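Multi-copper Oxidase CueO (Ochrobactrum, PDB 6EVG) oxidises lignin model compounds and lignosulfonate as a laccase-like multicopper oxidase, probably passing the electrons through its copper centres to dioxygen. Local coordinates at residues 257-270 with 454-466. Numbering follows the deposited sequence.
Sequences EPVERLTISPGERY and PAHQSGWKDTALI. With EDO (1,2-ethanediol), chain D.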
loop_
_atom_site.group_PDB
_atom_site.type_symbol
_atom_site.label_atom_id
_atom_site.label_comp_id
_atom_site.label_asym_id
_atom_site.label_seq_id
_atom_site.Cartn_x
_atom_site.Cartn_y
_atom_site.Cartn_z
ATOM N N GLU A 257 -12.949 -8.921 12.581
ATOM C CA GLU A 257 -12.315 -9.010 13.864
ATOM C C GLU A 257 -12.098 -7.645 14.471
ATOM O O GLU A 257 -11.447 -6.832 13.860
ATOM C CB GLU A 257 -10.923 -9.690 13.689
ATOM C CG GLU A 257 -10.212 -9.881 15.054
ATOM C CD GLU A 257 -8.750 -10.304 14.995
ATOM O OE1 GLU A 257 -8.104 -10.270 13.934
ATOM O OE2 GLU A 257 -8.212 -10.611 16.084
ATOM N N PRO A 258 -12.563 -7.391 15.730
ATOM C CA PRO A 258 -12.189 -6.148 16.396
ATOM C C PRO A 258 -10.789 -6.198 16.916
ATOM O O PRO A 258 -10.384 -7.200 17.559
ATOM C CB PRO A 258 -13.223 -6.014 17.518
ATOM C CG PRO A 258 -13.592 -7.427 17.805
ATOM C CD PRO A 258 -13.423 -8.253 16.557
ATOM N N VAL A 259 -10.048 -5.150 16.682
ATOM C CA VAL A 259 -8.729 -4.997 17.265
ATOM C C VAL A 259 -8.658 -3.665 17.997
ATOM O O VAL A 259 -9.353 -2.721 17.651
ATOM C CB VAL A 259 -7.597 -5.142 16.277
ATOM C CG1 VAL A 259 -7.638 -6.473 15.534
ATOM C CG2 VAL A 259 -7.591 -4.043 15.314
ATOM N N GLU A 260 -7.848 -3.632 19.056
ATOM C CA GLU A 260 -7.632 -2.364 19.769
ATOM C C GLU A 260 -6.509 -1.540 19.198
ATOM O O GLU A 260 -6.466 -0.315 19.441
ATOM C CB GLU A 260 -7.445 -2.629 21.257
ATOM C CG GLU A 260 -8.608 -3.348 21.911
ATOM C CD GLU A 260 -8.354 -3.504 23.404
ATOM O OE1 GLU A 260 -7.661 -4.497 23.790
ATOM O OE2 GLU A 260 -8.780 -2.607 24.133
ATOM N N ARG A 261 -5.573 -2.179 18.484
ATOM C CA ARG A 261 -4.459 -1.459 17.852
ATOM C C ARG A 261 -4.129 -2.281 16.596
ATOM O O ARG A 261 -4.213 -3.493 16.624
ATOM C CB ARG A 261 -3.256 -1.299 18.769
ATOM C CG ARG A 261 -2.187 -0.378 18.145
ATOM C CD ARG A 261 -1.031 -0.175 19.009
ATOM N NE ARG A 261 -1.311 0.591 20.228
ATOM C CZ ARG A 261 -0.990 1.879 20.410
ATOM N NH1 ARG A 261 -0.609 2.644 19.394
ATOM N NH2 ARG A 261 -1.060 2.414 21.622
ATOM N N LEU A 262 -3.888 -1.602 15.496
ATOM C CA LEU A 262 -3.721 -2.223 14.174
ATOM C C LEU A 262 -2.383 -1.839 13.541
ATOM O O LEU A 262 -2.094 -0.674 13.382
ATOM C CB LEU A 262 -4.864 -1.767 13.279
ATOM C CG LEU A 262 -4.773 -2.205 11.793
ATOM C CD1 LEU A 262 -4.879 -3.724 11.665
ATOM C CD2 LEU A 262 -5.917 -1.556 11.041
ATOM N N THR A 263 -1.558 -2.849 13.228
ATOM C CA THR A 263 -0.288 -2.576 12.532
ATOM C C THR A 263 -0.512 -2.524 11.025
ATOM O O THR A 263 -1.165 -3.443 10.479
ATOM C CB THR A 263 0.774 -3.615 12.878
ATOM O OG1 THR A 263 1.078 -3.486 14.290
ATOM C CG2 THR A 263 2.026 -3.482 12.054
ATOM N N ILE A 264 0.030 -1.518 10.365
ATOM C CA ILE A 264 -0.038 -1.376 8.917
ATOM C C ILE A 264 1.337 -0.997 8.432
ATOM O O ILE A 264 1.874 0.054 8.790
ATOM C CB ILE A 264 -1.096 -0.350 8.473
ATOM C CG1 ILE A 264 -2.409 -0.447 9.236
ATOM C CG2 ILE A 264 -1.338 -0.446 6.978
ATOM C CD1 ILE A 264 -3.374 0.583 9.020
ATOM N N SER A 265 1.926 -1.859 7.573
ATOM C CA SER A 265 3.244 -1.596 6.998
ATOM C C SER A 265 3.091 -1.009 5.595
ATOM O O SER A 265 1.989 -1.092 5.009
ATOM C CB SER A 265 4.090 -2.894 7.012
ATOM O OG SER A 265 3.629 -3.872 6.124
ATOM N N PRO A 266 4.167 -0.444 5.043
ATOM C CA PRO A 266 4.055 0.202 3.725
ATOM C C PRO A 266 3.486 -0.720 2.666
ATOM O O PRO A 266 3.998 -1.822 2.454
ATOM C CB PRO A 266 5.497 0.632 3.436
ATOM C CG PRO A 266 6.060 0.916 4.819
ATOM C CD PRO A 266 5.472 -0.182 5.670
ATOM N N GLY A 267 2.465 -0.212 1.972
ATOM C CA GLY A 267 1.801 -0.978 0.938
ATOM C C GLY A 267 0.595 -1.758 1.345
ATOM O O GLY A 267 -0.214 -2.128 0.470
ATOM N N GLU A 268 0.424 -2.023 2.641
ATOM C CA GLU A 268 -0.754 -2.702 3.134
ATOM C C GLU A 268 -1.937 -1.764 3.216
ATOM O O GLU A 268 -1.805 -0.561 3.450
ATOM C CB GLU A 268 -0.514 -3.301 4.535
ATOM C CG GLU A 268 0.485 -4.436 4.616
ATOM C CD GLU A 268 0.393 -5.078 6.014
ATOM O OE1 GLU A 268 1.038 -4.536 6.941
ATOM O OE2 GLU A 268 -0.349 -6.086 6.135
ATOM N N ARG A 269 -3.103 -2.420 3.090
ATOM C CA ARG A 269 -4.384 -1.734 3.289
ATOM C C ARG A 269 -5.221 -2.520 4.270
ATOM O O ARG A 269 -5.265 -3.748 4.225
ATOM C CB ARG A 269 -5.206 -1.590 1.979
ATOM C CG ARG A 269 -4.603 -0.656 0.935
ATOM C CD ARG A 269 -3.541 -1.297 0.054
ATOM N NE ARG A 269 -4.135 -2.260 -0.856
ATOM C CZ ARG A 269 -3.486 -3.280 -1.397
ATOM N NH1 ARG A 269 -2.202 -3.530 -1.098
ATOM N NH2 ARG A 269 -4.118 -4.067 -2.274
ATOM N N TYR A 270 -5.978 -1.798 5.113
ATOM C CA TYR A 270 -7.015 -2.412 5.930
ATOM C C TYR A 270 -8.244 -1.492 5.889
ATOM O O TYR A 270 -8.124 -0.268 6.036
ATOM C CB TYR A 270 -6.585 -2.584 7.384
ATOM C CG TYR A 270 -5.513 -3.644 7.555
ATOM C CD1 TYR A 270 -5.856 -4.975 7.683
ATOM C CD2 TYR A 270 -4.172 -3.326 7.529
ATOM C CE1 TYR A 270 -4.867 -5.955 7.828
ATOM C CE2 TYR A 270 -3.185 -4.287 7.678
ATOM C CZ TYR A 270 -3.554 -5.591 7.812
ATOM O OH TYR A 270 -2.581 -6.607 7.904
ATOM N N PRO A 454 -3.777 -13.836 12.999
ATOM C CA PRO A 454 -5.104 -13.383 13.509
ATOM C C PRO A 454 -6.046 -13.255 12.321
ATOM O O PRO A 454 -5.628 -13.043 11.175
ATOM C CB PRO A 454 -4.801 -12.047 14.170
ATOM C CG PRO A 454 -3.647 -11.563 13.415
ATOM C CD PRO A 454 -2.791 -12.757 13.079
ATOM N N ALA A 455 -7.344 -13.266 12.620
ATOM C CA ALA A 455 -8.356 -13.212 11.586
ATOM C C ALA A 455 -8.182 -12.019 10.621
ATOM O O ALA A 455 -8.323 -12.164 9.406
ATOM C CB ALA A 455 -9.773 -13.181 12.176
ATOM N N HIS A 456 -7.856 -10.849 11.170
ATOM C CA HIS A 456 -7.739 -9.665 10.334
ATOM C C HIS A 456 -6.617 -9.769 9.279
ATOM O O HIS A 456 -6.640 -8.988 8.295
ATOM C CB HIS A 456 -7.638 -8.382 11.137
ATOM C CG HIS A 456 -6.338 -8.113 11.834
ATOM N ND1 HIS A 456 -5.985 -8.693 13.038
ATOM C CD2 HIS A 456 -5.349 -7.222 11.582
ATOM C CE1 HIS A 456 -4.850 -8.166 13.479
ATOM N NE2 HIS A 456 -4.413 -7.279 12.602
ATOM N N GLN A 457 -5.633 -10.665 9.512
ATOM C CA GLN A 457 -4.525 -10.838 8.588
ATOM C C GLN A 457 -4.638 -12.140 7.803
ATOM O O GLN A 457 -3.648 -12.538 7.176
ATOM C CB GLN A 457 -3.229 -10.816 9.361
ATOM C CG GLN A 457 -2.969 -9.484 10.065
ATOM C CD GLN A 457 -1.790 -9.479 11.033
ATOM O OE1 GLN A 457 -1.156 -10.499 11.264
ATOM N NE2 GLN A 457 -1.436 -8.287 11.531
ATOM N N SER A 458 -5.798 -12.782 7.814
ATOM C CA SER A 458 -5.943 -14.149 7.294
ATOM C C SER A 458 -6.545 -14.247 5.909
ATOM O O SER A 458 -6.582 -15.349 5.350
ATOM C CB SER A 458 -6.771 -14.998 8.254
ATOM O OG SER A 458 -8.143 -14.560 8.253
ATOM N N GLY A 459 -7.051 -13.137 5.371
ATOM C CA GLY A 459 -7.702 -13.171 4.062
ATOM C C GLY A 459 -6.697 -13.102 2.896
ATOM O O GLY A 459 -5.520 -13.387 3.061
ATOM N N TRP A 460 -7.197 -12.725 1.732
ATOM C CA TRP A 460 -6.259 -12.523 0.602
ATOM C C TRP A 460 -5.427 -11.297 0.805
ATOM O O TRP A 460 -5.998 -10.207 1.129
ATOM C CB TRP A 460 -7.034 -12.447 -0.719
ATOM C CG TRP A 460 -7.496 -13.748 -1.220
ATOM C CD1 TRP A 460 -8.769 -14.233 -1.331
ATOM C CD2 TRP A 460 -6.642 -14.829 -1.693
ATOM N NE1 TRP A 460 -8.775 -15.506 -1.818
ATOM C CE2 TRP A 460 -7.477 -15.898 -2.086
ATOM C CE3 TRP A 460 -5.273 -14.940 -1.878
ATOM C CZ2 TRP A 460 -6.959 -17.066 -2.641
ATOM C CZ3 TRP A 460 -4.777 -16.121 -2.450
ATOM C CH2 TRP A 460 -5.598 -17.128 -2.839
ATOM N N LYS A 461 -4.113 -11.418 0.617
ATOM C CA LYS A 461 -3.215 -10.282 0.781
ATOM C C LYS A 461 -2.215 -10.245 -0.374
ATOM O O LYS A 461 -2.006 -11.216 -1.112
ATOM C CB LYS A 461 -2.521 -10.333 2.155
ATOM C CG LYS A 461 -3.525 -9.843 3.265
ATOM C CD LYS A 461 -2.991 -9.731 4.643
ATOM C CE LYS A 461 -1.856 -8.784 4.766
ATOM N NZ LYS A 461 -2.075 -7.356 4.352
ATOM N N ASP A 462 -1.624 -9.055 -0.542
ATOM C CA ASP A 462 -0.506 -8.882 -1.465
ATOM C C ASP A 462 0.701 -8.255 -0.814
ATOM O O ASP A 462 1.759 -8.206 -1.479
ATOM C CB ASP A 462 -0.928 -8.116 -2.766
ATOM C CG ASP A 462 -1.456 -6.714 -2.507
ATOM O OD1 ASP A 462 -0.730 -5.914 -1.850
ATOM O OD2 ASP A 462 -2.580 -6.395 -2.973
ATOM N N THR A 463 0.614 -7.755 0.425
ATOM C CA THR A 463 1.696 -7.109 1.112
ATOM C C THR A 463 1.585 -7.596 2.583
ATOM O O THR A 463 0.481 -7.628 3.104
ATOM C CB THR A 463 1.618 -5.580 1.034
ATOM O OG1 THR A 463 1.502 -5.209 -0.368
ATOM C CG2 THR A 463 2.793 -4.912 1.626
ATOM N N ALA A 464 2.700 -7.953 3.215
ATOM C CA ALA A 464 2.668 -8.436 4.613
ATOM C C ALA A 464 3.927 -8.091 5.329
ATOM O O ALA A 464 5.018 -8.239 4.756
ATOM C CB ALA A 464 2.454 -9.908 4.670
ATOM N N LEU A 465 3.822 -7.697 6.592
ATOM C CA LEU A 465 4.990 -7.389 7.388
ATOM C C LEU A 465 5.579 -8.693 7.950
ATOM O O LEU A 465 4.918 -9.418 8.689
ATOM C CB LEU A 465 4.648 -6.425 8.533
ATOM C CG LEU A 465 5.825 -5.874 9.319
ATOM C CD1 LEU A 465 6.864 -5.131 8.475
ATOM C CD2 LEU A 465 5.335 -5.013 10.476
ATOM N N ILE A 466 6.833 -8.958 7.596
ATOM C CA ILE A 466 7.600 -10.147 8.030
ATOM C C ILE A 466 8.484 -9.699 9.146
ATOM O O ILE A 466 9.261 -8.775 9.047
ATOM C CB ILE A 466 8.374 -10.756 6.878
ATOM C CG1 ILE A 466 7.557 -10.842 5.590
ATOM C CG2 ILE A 466 8.932 -12.116 7.301
ATOM C CD1 ILE A 466 6.265 -11.572 5.658
HETATM C C1 EDO D . 0.468 -8.894 8.389
HETATM O O1 EDO D . 1.110 -8.049 7.439
HETATM C C2 EDO D . 1.474 -9.860 8.968
HETATM O O2 EDO D . 2.486 -9.209 9.755
HETATM O O HOH W 1 -8.149 -13.790 15.288
HETATM O O HOH W 2 -2.250 -5.689 13.614
#
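The interface between two cupredoxin-like domains of a multicopper oxidase illustrates how buried charges are paired off where beta-sandwiches meet: here E268, the last residue of a type II turn, and R269, which follows it at the start of strand 269-275, face K461 and D462 of the other domain, just before edge strand 463-466. R269 grips D462 end-on, NH1 to OD1 and NH2 to OD2 both at 2.9 Å, with guanidinium and carboxylate only 19° from coplanar and both oxygens using syn lone pairs. E268 divides its carboxylate: OE1 takes the backbone N and OG of S265, bracing the turn, while the anti lone pair of OE2 receives K461 NZ at 2.8 Å. That ammonium also bonds T463 O and D249. Replacing E268 by an alanine would probably leave K461 without one of its two carboxylate mates and the S265 hydroxyl without its acceptor. O1 of an ethanediol, probably from crystallisation, links E268 OE2 to the N of L465, whose side chain lies about 8 Å from a bound copper. At the far end H456 turns its ring between V259 and Q457: CG1 of V259 makes a CH-pi contact over one face, CG of Q457 lies over the opposite one. With chi1 at 74°, CG of H456 sits between its own backbone N and carbonyl carbon, and ND1 and N both reach OE1 of E257 at 2.8 Å, from opposite faces of the carboxylate plane.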